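Local coordinates for fatty Acyl-Adenylate Ligase (PDB 3PBK), which belongs to the AMP-binding enzyme family of the ANL clan, whose members share a large N-terminal domain and a smaller C-terminal one, at residues Y16-L22 with V200-R205; L22-D27 with F91-Y95; A30-M36 with Q48-Q52; A62-L66 with D166-Q170. All coordinates share one frame; numbering follows the deposited sequence.

Contact 1 (Y16-L22 with V200-R205); sequences YADFPTL and VMANLR
The guanidinium of R205 turns its edge to Y16, whose carbonyl oxygen lies almost in the guanidinium plane, whereas the carboxylate of D18 stands well out of that plane. The ring of F19 also meets its neighbour at the edge: CE of the selenomethionine M201 lies near the ring plane, 4.1 Å from F19 CD2, while CB of D18 sits over the centre of one face. NH1 of R205 approaches the ring of Y16 obliquely. In the N-terminal part of this ANL-clan enzyme, the contact lays the irregular chain leading into helix 22-29 along one side of helix 197-211.

One hydrogen bond joins the two. R205 NH1 donates to Y16 O over 3.1 Å, nearly straight at 171°, though the donor is tilted from the carbonyl plane. The arginine gets there with CG anti to its own amide nitrogen (chi1 172°) and a bend at chi2. D18 OD2, 4.3 Å from R205 NH1, adds attraction between charges at most, since no N-H points at it. The phenol of Y16 runs the other way, its OH bonded to L214 O.

The rest is apolar and largely buried. A17 sets CB against the helix, 3.7 Å from L204 CB. Bent at chi2 and chi3, the M201 chain curls against the loop, with CG 3.5 Å from F19 O. L22 closes the row with its two methyls divided: CD1 lies 3.8 Å from V200 CG1, and CD2 lies 4.1 Å from M201 SE and 4.2 Å from L204 CD2.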
# COMPACT_ATOMS: atom_id res chain seq x y z
N TYR A 16 -19.62 -3.88 12.86
CA TYR A 16 -18.32 -3.30 12.56
C TYR A 16 -17.16 -4.27 12.74
O TYR A 16 -16.37 -4.11 13.67
CB TYR A 16 -18.07 -2.07 13.44
CG TYR A 16 -18.87 -0.85 13.04
CD1 TYR A 16 -20.26 -0.88 13.01
CD2 TYR A 16 -18.24 0.36 12.73
CE1 TYR A 16 -21.00 0.23 12.66
CE2 TYR A 16 -18.97 1.48 12.37
CZ TYR A 16 -20.35 1.41 12.34
OH TYR A 16 -21.11 2.50 11.99
N ALA A 17 -17.06 -5.25 11.85
CA ALA A 17 -15.97 -6.21 11.92
C ALA A 17 -15.99 -7.03 13.23
O ALA A 17 -15.03 -7.74 13.56
CB ALA A 17 -14.63 -5.50 11.72
N ASP A 18 -17.10 -6.91 13.97
CA ASP A 18 -17.46 -7.72 15.14
C ASP A 18 -16.95 -9.14 15.25
O ASP A 18 -16.89 -9.68 16.35
CB ASP A 18 -18.97 -7.86 15.16
CG ASP A 18 -19.64 -6.79 15.95
OD1 ASP A 18 -19.60 -6.88 17.19
OD2 ASP A 18 -20.21 -5.87 15.32
N PHE A 19 -16.62 -9.77 14.13
CA PHE A 19 -16.45 -11.22 14.08
C PHE A 19 -15.06 -11.74 14.43
O PHE A 19 -14.06 -11.02 14.31
CB PHE A 19 -16.86 -11.73 12.70
CG PHE A 19 -18.04 -11.03 12.16
CD1 PHE A 19 -19.31 -11.51 12.41
CD2 PHE A 19 -17.89 -9.86 11.43
CE1 PHE A 19 -20.41 -10.86 11.92
CE2 PHE A 19 -18.98 -9.21 10.95
CZ PHE A 19 -20.25 -9.70 11.19
N PRO A 20 -15.01 -13.01 14.86
CA PRO A 20 -13.81 -13.77 15.19
C PRO A 20 -12.99 -14.12 13.96
O PRO A 20 -11.76 -14.11 14.01
CB PRO A 20 -14.36 -15.06 15.80
CG PRO A 20 -15.81 -14.78 16.09
CD PRO A 20 -16.24 -13.79 15.08
N THR A 21 -13.67 -14.41 12.87
CA THR A 21 -13.06 -15.06 11.72
C THR A 21 -13.62 -14.48 10.44
O THR A 21 -14.80 -14.13 10.40
CB THR A 21 -13.39 -16.55 11.76
OG1 THR A 21 -12.37 -17.24 12.50
CG2 THR A 21 -13.48 -17.12 10.35
N LEU A 22 -12.80 -14.39 9.40
CA LEU A 22 -13.24 -13.83 8.11
C LEU A 22 -14.44 -14.57 7.54
O LEU A 22 -15.29 -13.98 6.88
CB LEU A 22 -12.10 -13.84 7.09
CG LEU A 22 -11.12 -12.66 7.10
CD1 LEU A 22 -9.84 -13.01 6.37
CD2 LEU A 22 -11.76 -11.44 6.50
N VAL A 200 -6.27 -9.98 11.38
CA VAL A 200 -6.94 -9.23 10.32
C VAL A 200 -8.29 -8.71 10.81
O VAL A 200 -8.77 -7.67 10.35
CB VAL A 200 -7.10 -10.05 9.01
CG1 VAL A 200 -8.28 -10.98 9.13
CG2 VAL A 200 -7.29 -9.13 7.82
N MSE A 201 -8.91 -9.42 11.75
CA MSE A 201 -10.18 -8.97 12.29
C MSE A 201 -10.00 -7.80 13.25
O MSE A 201 -10.77 -6.85 13.21
CB MSE A 201 -10.93 -10.11 12.96
CG MSE A 201 -11.50 -11.11 11.97
SE MSE A 201 -12.45 -10.33 10.41
CE MSE A 201 -13.80 -9.25 11.35
N ALA A 202 -8.97 -7.87 14.09
CA ALA A 202 -8.65 -6.77 15.00
C ALA A 202 -8.50 -5.48 14.22
O ALA A 202 -8.99 -4.43 14.65
CB ALA A 202 -7.37 -7.06 15.81
N ASN A 203 -7.81 -5.57 13.09
CA ASN A 203 -7.56 -4.39 12.29
C ASN A 203 -8.82 -3.94 11.56
O ASN A 203 -9.15 -2.77 11.57
CB ASN A 203 -6.41 -4.59 11.31
CG ASN A 203 -5.73 -3.28 10.95
OD1 ASN A 203 -5.24 -2.58 11.83
ND2 ASN A 203 -5.70 -2.94 9.67
N LEU A 204 -9.53 -4.88 10.94
CA LEU A 204 -10.81 -4.55 10.33
C LEU A 204 -11.73 -3.83 11.33
O LEU A 204 -12.36 -2.83 11.00
CB LEU A 204 -11.48 -5.81 9.81
CG LEU A 204 -11.27 -6.14 8.34
CD1 LEU A 204 -10.03 -5.47 7.79
CD2 LEU A 204 -11.21 -7.64 8.17
N ARG A 205 -11.79 -4.35 12.55
CA ARG A 205 -12.54 -3.71 13.61
C ARG A 205 -12.03 -2.28 13.87
O ARG A 205 -12.81 -1.33 13.91
CB ARG A 205 -12.47 -4.59 14.87
CG ARG A 205 -13.03 -3.97 16.12
CD ARG A 205 -14.53 -3.76 16.04
NE ARG A 205 -15.03 -3.10 17.24
CZ ARG A 205 -16.30 -2.76 17.43
NH1 ARG A 205 -17.20 -3.01 16.49
NH2 ARG A 205 -16.68 -2.17 18.56

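Contact 2 (L22-D27 with F91-Y95); sequences LVDALD and FACQY
V23 and Y95 bring the two helical segments closest, with their CA atoms 6.4 Å apart. The axes of segments 22-27 and 91-95 approach to 10.0 Å at an angle of 117° between their N-to-C directions, a steep crossing; at that separation the side chains of Y95, F91 and L26 make up much of the interface.

The Y95 ring is central to it. V23 lays both methyls on one face of it: CG2 makes a CH-pi contact 3.8 Å from the ring centroid and 29° off the normal, while CG1 rests over the same face, 3.6 Å from Y95 CZ. At the far end of the ring, Y95 OH donates a 2.8 Å hydrogen bond to D27 OD1, reaching it from above the carboxylate plane, with carboxylate and ring turned 69° apart. That carboxylate is also held by salt bridges to R171 and K55, which would be expected to stabilise its negative charge. L26 CD2 fits the corner formed by the two rings, 3.5 Å from F91 CD1 and 3.9 Å from Y95 CE1. Beside V23, the aliphatic CB of Q94 adds a further touch.

Helix 84-95 links the adjacent parallel strands 75-79 and 99-103, so helix 22-29 packs here against the helix of a beta-alpha-beta crossover.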
# COMPACT_ATOMS: atom_id res chain seq x y z
N LEU A 22 -12.80 -14.39 9.40
CA LEU A 22 -13.24 -13.83 8.11
C LEU A 22 -14.44 -14.57 7.54
O LEU A 22 -15.29 -13.98 6.88
CB LEU A 22 -12.10 -13.84 7.09
CG LEU A 22 -11.12 -12.66 7.10
CD1 LEU A 22 -9.84 -13.01 6.37
CD2 LEU A 22 -11.76 -11.44 6.50
N VAL A 23 -14.49 -15.87 7.79
CA VAL A 23 -15.62 -16.68 7.35
C VAL A 23 -16.87 -16.28 8.13
O VAL A 23 -17.94 -16.09 7.54
CB VAL A 23 -15.32 -18.17 7.50
CG1 VAL A 23 -16.62 -18.98 7.44
CG2 VAL A 23 -14.34 -18.61 6.42
N ASP A 24 -16.75 -16.13 9.44
CA ASP A 24 -17.83 -15.53 10.21
C ASP A 24 -18.25 -14.21 9.57
O ASP A 24 -19.41 -14.00 9.27
CB ASP A 24 -17.40 -15.28 11.64
CG ASP A 24 -17.25 -16.57 12.43
OD1 ASP A 24 -18.10 -17.46 12.25
OD2 ASP A 24 -16.29 -16.68 13.22
N ALA A 25 -17.29 -13.33 9.37
CA ALA A 25 -17.58 -12.04 8.77
C ALA A 25 -18.43 -12.19 7.51
O ALA A 25 -19.51 -11.61 7.41
CB ALA A 25 -16.28 -11.29 8.48
N LEU A 26 -17.96 -12.97 6.55
CA LEU A 26 -18.67 -13.10 5.28
C LEU A 26 -20.02 -13.79 5.44
O LEU A 26 -20.97 -13.50 4.71
CB LEU A 26 -17.82 -13.85 4.26
CG LEU A 26 -18.52 -14.28 2.97
CD1 LEU A 26 -19.18 -13.09 2.31
CD2 LEU A 26 -17.55 -14.94 2.03
N ASP A 27 -20.11 -14.71 6.39
CA ASP A 27 -21.35 -15.42 6.64
C ASP A 27 -22.44 -14.42 6.96
O ASP A 27 -23.58 -14.56 6.51
CB ASP A 27 -21.20 -16.38 7.81
CG ASP A 27 -20.85 -17.78 7.37
OD1 ASP A 27 -20.70 -18.01 6.14
OD2 ASP A 27 -20.75 -18.67 8.24
N PHE A 91 -11.70 -16.30 -0.83
CA PHE A 91 -12.56 -16.80 0.24
C PHE A 91 -12.74 -18.31 0.19
O PHE A 91 -12.89 -18.98 1.22
CB PHE A 91 -13.91 -16.08 0.23
CG PHE A 91 -13.88 -14.75 0.91
CD1 PHE A 91 -14.05 -14.66 2.29
CD2 PHE A 91 -13.66 -13.59 0.19
CE1 PHE A 91 -14.01 -13.44 2.93
CE2 PHE A 91 -13.62 -12.36 0.82
CZ PHE A 91 -13.80 -12.29 2.19
N ALA A 92 -12.72 -18.85 -1.02
CA ALA A 92 -12.67 -20.28 -1.19
C ALA A 92 -11.52 -20.82 -0.36
O ALA A 92 -11.60 -21.90 0.21
CB ALA A 92 -12.49 -20.63 -2.65
N CYS A 93 -10.44 -20.05 -0.27
CA CYS A 93 -9.30 -20.48 0.53
C CYS A 93 -9.61 -20.44 2.01
O CYS A 93 -9.29 -21.37 2.74
CB CYS A 93 -8.09 -19.62 0.22
SG CYS A 93 -7.23 -20.19 -1.24
N GLN A 94 -10.24 -19.35 2.44
CA GLN A 94 -10.58 -19.16 3.84
C GLN A 94 -11.45 -20.30 4.35
O GLN A 94 -11.18 -20.86 5.41
CB GLN A 94 -11.31 -17.83 4.03
CG GLN A 94 -10.50 -16.61 3.63
CD GLN A 94 -9.13 -16.60 4.27
OE1 GLN A 94 -8.13 -16.42 3.60
NE2 GLN A 94 -9.08 -16.82 5.59
N TYR A 95 -12.49 -20.63 3.58
CA TYR A 95 -13.47 -21.66 3.93
C TYR A 95 -12.88 -23.05 3.93
O TYR A 95 -13.29 -23.91 4.70
CB TYR A 95 -14.65 -21.62 2.95
CG TYR A 95 -15.70 -20.60 3.30
CD1 TYR A 95 -15.42 -19.24 3.27
CD2 TYR A 95 -16.98 -21.00 3.67
CE1 TYR A 95 -16.39 -18.31 3.60
CE2 TYR A 95 -17.95 -20.07 4.00
CZ TYR A 95 -17.65 -18.73 3.96
OH TYR A 95 -18.62 -17.82 4.29

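Contact 3 (A30-M36 with Q48-Q52); sequences ALSSAGM and QLEYQ
G35 and M36 pair with E50 and L49 in the beta hairpin of strands 35-39 and 45-50, the latter an outermost strand of the large mixed sheet. Hydrogen bonds set the register. M36 and L49 form an antiparallel hydrogen-bonded pair, linked by M36 N to L49 O (2.6 Å) and L49 N to M36 O (2.9 Å); G35 and E50 form the next, non-hydrogen-bonded pair. Where the strand gives way to helix 51-67, Y51 N donates to A34 O over 3.1 Å at 176°, meeting a lone pair in the carbonyl plane.

Aromatic contacts centre on Y51. With CG beside the backbone nitrogen (chi1 -66°), its ring folds back over the partner chain, so that G35 CA stands above the ring centre in a CH-pi contact, 3.7 Å from the centroid and 14° off the normal. The selenium of selenomethionine M36 approaches the same ring obliquely, a Met-aromatic contact with SE 4.1 Å from Y51 CE1. The phenol is anchored beyond the hairpin by L244 O.

Apolar and C-H contacts finish the join. A34 CB rests 3.8 Å from Y51 CE2, and at the other end Q52 CA makes a bent CA-H...O contact with A30 O, 3.5 Å.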
# COMPACT_ATOMS: atom_id res chain seq x y z
N ALA A 30 -23.39 -12.22 3.73
CA ALA A 30 -24.20 -12.93 2.75
C ALA A 30 -25.68 -12.81 3.10
O ALA A 30 -26.53 -13.29 2.37
CB ALA A 30 -23.79 -14.39 2.66
N LEU A 31 -25.96 -12.19 4.24
CA LEU A 31 -27.34 -11.95 4.67
C LEU A 31 -27.82 -10.55 4.28
O LEU A 31 -28.98 -10.21 4.48
CB LEU A 31 -27.50 -12.14 6.19
CG LEU A 31 -27.06 -13.45 6.84
CD1 LEU A 31 -27.22 -13.38 8.35
CD2 LEU A 31 -27.80 -14.65 6.26
N SER A 32 -26.91 -9.73 3.75
CA SER A 32 -27.25 -8.38 3.31
C SER A 32 -27.59 -8.43 1.83
O SER A 32 -27.68 -9.53 1.27
CB SER A 32 -26.09 -7.42 3.54
OG SER A 32 -24.97 -7.76 2.73
N SER A 33 -27.76 -7.27 1.20
CA SER A 33 -28.00 -7.21 -0.24
C SER A 33 -26.86 -6.49 -0.97
O SER A 33 -26.93 -6.21 -2.17
CB SER A 33 -29.36 -6.56 -0.55
OG SER A 33 -29.40 -5.19 -0.18
N ALA A 34 -25.80 -6.22 -0.22
CA ALA A 34 -24.64 -5.54 -0.77
C ALA A 34 -23.71 -6.51 -1.47
O ALA A 34 -23.88 -7.73 -1.39
CB ALA A 34 -23.88 -4.78 0.32
N GLY A 35 -22.73 -5.96 -2.16
CA GLY A 35 -21.76 -6.78 -2.85
C GLY A 35 -20.77 -5.90 -3.57
O GLY A 35 -20.70 -4.70 -3.33
N MSE A 36 -20.02 -6.52 -4.47
CA MSE A 36 -19.01 -5.82 -5.24
C MSE A 36 -19.47 -5.55 -6.66
O MSE A 36 -20.25 -6.30 -7.23
CB MSE A 36 -17.73 -6.63 -5.27
CG MSE A 36 -17.00 -6.61 -3.96
SE MSE A 36 -16.44 -8.40 -3.53
CE MSE A 36 -15.08 -8.01 -2.17
N GLN A 48 -20.84 -8.10 -11.61
CA GLN A 48 -21.28 -7.86 -10.24
C GLN A 48 -21.15 -9.12 -9.39
O GLN A 48 -21.22 -10.25 -9.90
CB GLN A 48 -22.71 -7.34 -10.24
CG GLN A 48 -23.22 -6.93 -8.88
CD GLN A 48 -24.55 -6.19 -8.96
OE1 GLN A 48 -24.79 -5.41 -9.88
NE2 GLN A 48 -25.43 -6.45 -7.98
N LEU A 49 -20.95 -8.94 -8.09
CA LEU A 49 -20.78 -10.07 -7.19
C LEU A 49 -21.39 -9.71 -5.85
O LEU A 49 -20.83 -8.91 -5.10
CB LEU A 49 -19.30 -10.39 -7.01
CG LEU A 49 -19.04 -11.58 -6.08
CD1 LEU A 49 -19.85 -12.78 -6.54
CD2 LEU A 49 -17.57 -11.93 -6.02
N GLU A 50 -22.55 -10.29 -5.56
CA GLU A 50 -23.19 -10.10 -4.26
C GLU A 50 -22.56 -10.97 -3.19
O GLU A 50 -22.10 -12.08 -3.46
CB GLU A 50 -24.68 -10.39 -4.36
CG GLU A 50 -25.40 -9.39 -5.22
CD GLU A 50 -26.65 -9.95 -5.83
OE1 GLU A 50 -27.69 -9.98 -5.12
OE2 GLU A 50 -26.59 -10.36 -7.02
N TYR A 51 -22.51 -10.46 -1.97
CA TYR A 51 -21.88 -11.21 -0.90
C TYR A 51 -22.62 -12.53 -0.70
O TYR A 51 -21.99 -13.58 -0.55
CB TYR A 51 -21.86 -10.39 0.39
CG TYR A 51 -20.98 -9.17 0.31
CD1 TYR A 51 -19.67 -9.26 -0.16
CD2 TYR A 51 -21.46 -7.91 0.69
CE1 TYR A 51 -18.86 -8.16 -0.24
CE2 TYR A 51 -20.66 -6.80 0.61
CZ TYR A 51 -19.36 -6.93 0.15
OH TYR A 51 -18.55 -5.83 0.06
N GLN A 52 -23.95 -12.46 -0.71
CA GLN A 52 -24.77 -13.67 -0.67
C GLN A 52 -24.20 -14.70 -1.63
O GLN A 52 -23.90 -15.83 -1.24
CB GLN A 52 -26.20 -13.34 -1.06
CG GLN A 52 -27.12 -14.55 -1.14
CD GLN A 52 -28.55 -14.20 -1.52
OE1 GLN A 52 -28.85 -13.05 -1.90
NE2 GLN A 52 -29.45 -15.18 -1.41

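Contact 4 (A62-L66 with D166-Q170); sequences AKRLL and DVALQ
L169 carries the close-packed part of this contact, its forked end set against A62, K63 and L66, which share one flank of the helix. CD2 rests 3.8 Å from A62 CB. CD1 takes the other direction, lying against CG of K63 and meeting L66 CD1 at 4.1 Å. The leucine thus touches the aliphatic stem of the lysine as well as A62 just before it and L66 one turn further on. A62 is buried; Y95 of helix 84-95 packs on the same side chain.

The looser half fits the setting: a surface loop laid along a helix. Helix 51-67, which follows the hairpin strand 45-50, here runs near the surface, about 33 Å between the centre of the contact and that of the chain, and the loop between helix 156-160 and strand 177-181 passes across its flank. A backbone hydrogen bond between K63 and A165 ties the loop to the helix just before the segment begins.

Toward solvent, V167 makes a single side-chain touch, CG1 to L66 CD1 at 4.1 Å, the two crossing at about a right angle. K63 stretches out beyond CG, all its later torsions near 180°, and so runs past the V167 carbonyl: CE lies 3.4 Å from V167 O, but NZ is 3.9 Å from that oxygen and makes no hydrogen bond to it. D166 carries the opposite charge, yet its OD1 remains 6.9 Å from K63 NZ.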
# COMPACT_ATOMS: atom_id res chain seq x y z
N ALA A 62 -14.20 -23.90 -1.84
CA ALA A 62 -13.53 -24.51 -0.71
C ALA A 62 -13.50 -26.04 -0.85
O ALA A 62 -12.50 -26.69 -0.55
CB ALA A 62 -14.19 -24.09 0.60
N LYS A 63 -14.61 -26.61 -1.32
CA LYS A 63 -14.69 -28.06 -1.48
C LYS A 63 -13.92 -28.54 -2.70
O LYS A 63 -13.21 -29.54 -2.64
CB LYS A 63 -16.15 -28.52 -1.51
CG LYS A 63 -16.82 -28.52 -0.14
CD LYS A 63 -18.33 -28.71 -0.26
CE LYS A 63 -18.96 -28.96 1.11
NZ LYS A 63 -20.39 -29.38 1.00
N ARG A 64 -14.04 -27.83 -3.82
CA ARG A 64 -13.21 -28.14 -4.97
C ARG A 64 -11.75 -28.21 -4.56
O ARG A 64 -11.09 -29.23 -4.74
CB ARG A 64 -13.38 -27.09 -6.07
CG ARG A 64 -14.77 -27.06 -6.68
CD ARG A 64 -14.75 -26.43 -8.07
NE ARG A 64 -14.50 -24.99 -8.06
CZ ARG A 64 -15.28 -24.10 -7.46
NH1 ARG A 64 -16.36 -24.50 -6.79
NH2 ARG A 64 -14.99 -22.81 -7.51
N LEU A 65 -11.26 -27.12 -3.98
CA LEU A 65 -9.87 -27.05 -3.53
C LEU A 65 -9.44 -28.25 -2.70
O LEU A 65 -8.31 -28.71 -2.81
CB LEU A 65 -9.64 -25.77 -2.73
CG LEU A 65 -9.29 -24.56 -3.58
CD1 LEU A 65 -8.92 -23.38 -2.71
CD2 LEU A 65 -8.15 -24.94 -4.50
N LEU A 66 -10.34 -28.75 -1.86
CA LEU A 66 -10.00 -29.87 -0.99
C LEU A 66 -9.92 -31.21 -1.73
O LEU A 66 -9.20 -32.12 -1.30
CB LEU A 66 -11.00 -29.96 0.16
CG LEU A 66 -10.85 -28.84 1.18
CD1 LEU A 66 -12.06 -28.77 2.10
CD2 LEU A 66 -9.55 -29.01 1.98
N ASP A 166 -16.13 -34.48 -1.31
CA ASP A 166 -17.32 -34.72 -0.49
C ASP A 166 -17.01 -34.74 1.01
O ASP A 166 -16.83 -35.81 1.61
CB ASP A 166 -18.04 -36.01 -0.92
CG ASP A 166 -19.46 -36.08 -0.40
OD1 ASP A 166 -20.40 -35.87 -1.20
OD2 ASP A 166 -19.64 -36.32 0.81
N VAL A 167 -16.96 -33.56 1.61
CA VAL A 167 -16.54 -33.45 3.00
C VAL A 167 -17.28 -32.33 3.73
O VAL A 167 -17.79 -31.40 3.10
CB VAL A 167 -15.01 -33.21 3.11
CG1 VAL A 167 -14.63 -31.90 2.44
CG2 VAL A 167 -14.56 -33.25 4.57
N ALA A 168 -17.32 -32.44 5.05
CA ALA A 168 -17.91 -31.41 5.90
C ALA A 168 -16.91 -30.28 6.17
O ALA A 168 -15.88 -30.49 6.83
CB ALA A 168 -18.37 -32.01 7.20
N LEU A 169 -17.23 -29.09 5.67
CA LEU A 169 -16.37 -27.92 5.84
C LEU A 169 -16.20 -27.51 7.31
O LEU A 169 -17.16 -27.14 7.98
CB LEU A 169 -16.87 -26.73 5.01
CG LEU A 169 -16.11 -26.39 3.72
CD1 LEU A 169 -15.87 -27.62 2.88
CD2 LEU A 169 -16.86 -25.34 2.92
N GLN A 170 -14.95 -27.59 7.77
CA GLN A 170 -14.56 -27.22 9.13
C GLN A 170 -14.45 -25.69 9.29
O GLN A 170 -13.82 -25.00 8.49
CB GLN A 170 -13.24 -27.92 9.46
CG GLN A 170 -12.28 -28.01 8.24
CD GLN A 170 -11.87 -29.46 7.89
OE1 GLN A 170 -11.95 -29.88 6.72
NE2 GLN A 170 -11.43 -30.21 8.90

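The four contacts lie on the same side of the chain's centre, and the first three are nested along the sequence: contact 1 encloses contact 2, which encloses contact 3, while contact 4 alternates with contact 2. L22 belongs to contacts 1 and 2, whose centres are 12 Å apart. Contact 2 lies about 13 Å, centre to centre, from both contact 3 and contact 4, touching the first through L26 and Y51 and the second through Y95 and A62. Helix 51-67 links contacts 3 and 4. Three contacts between distant parts of the sequence and one local hairpin thus join the N-terminal chain and the surrounding helices into one continuous region, with contact 1 nearest the bound 5'-O-[(S)-(dodecanoyloxy)(hydroxy)phosphoryl]adenosine.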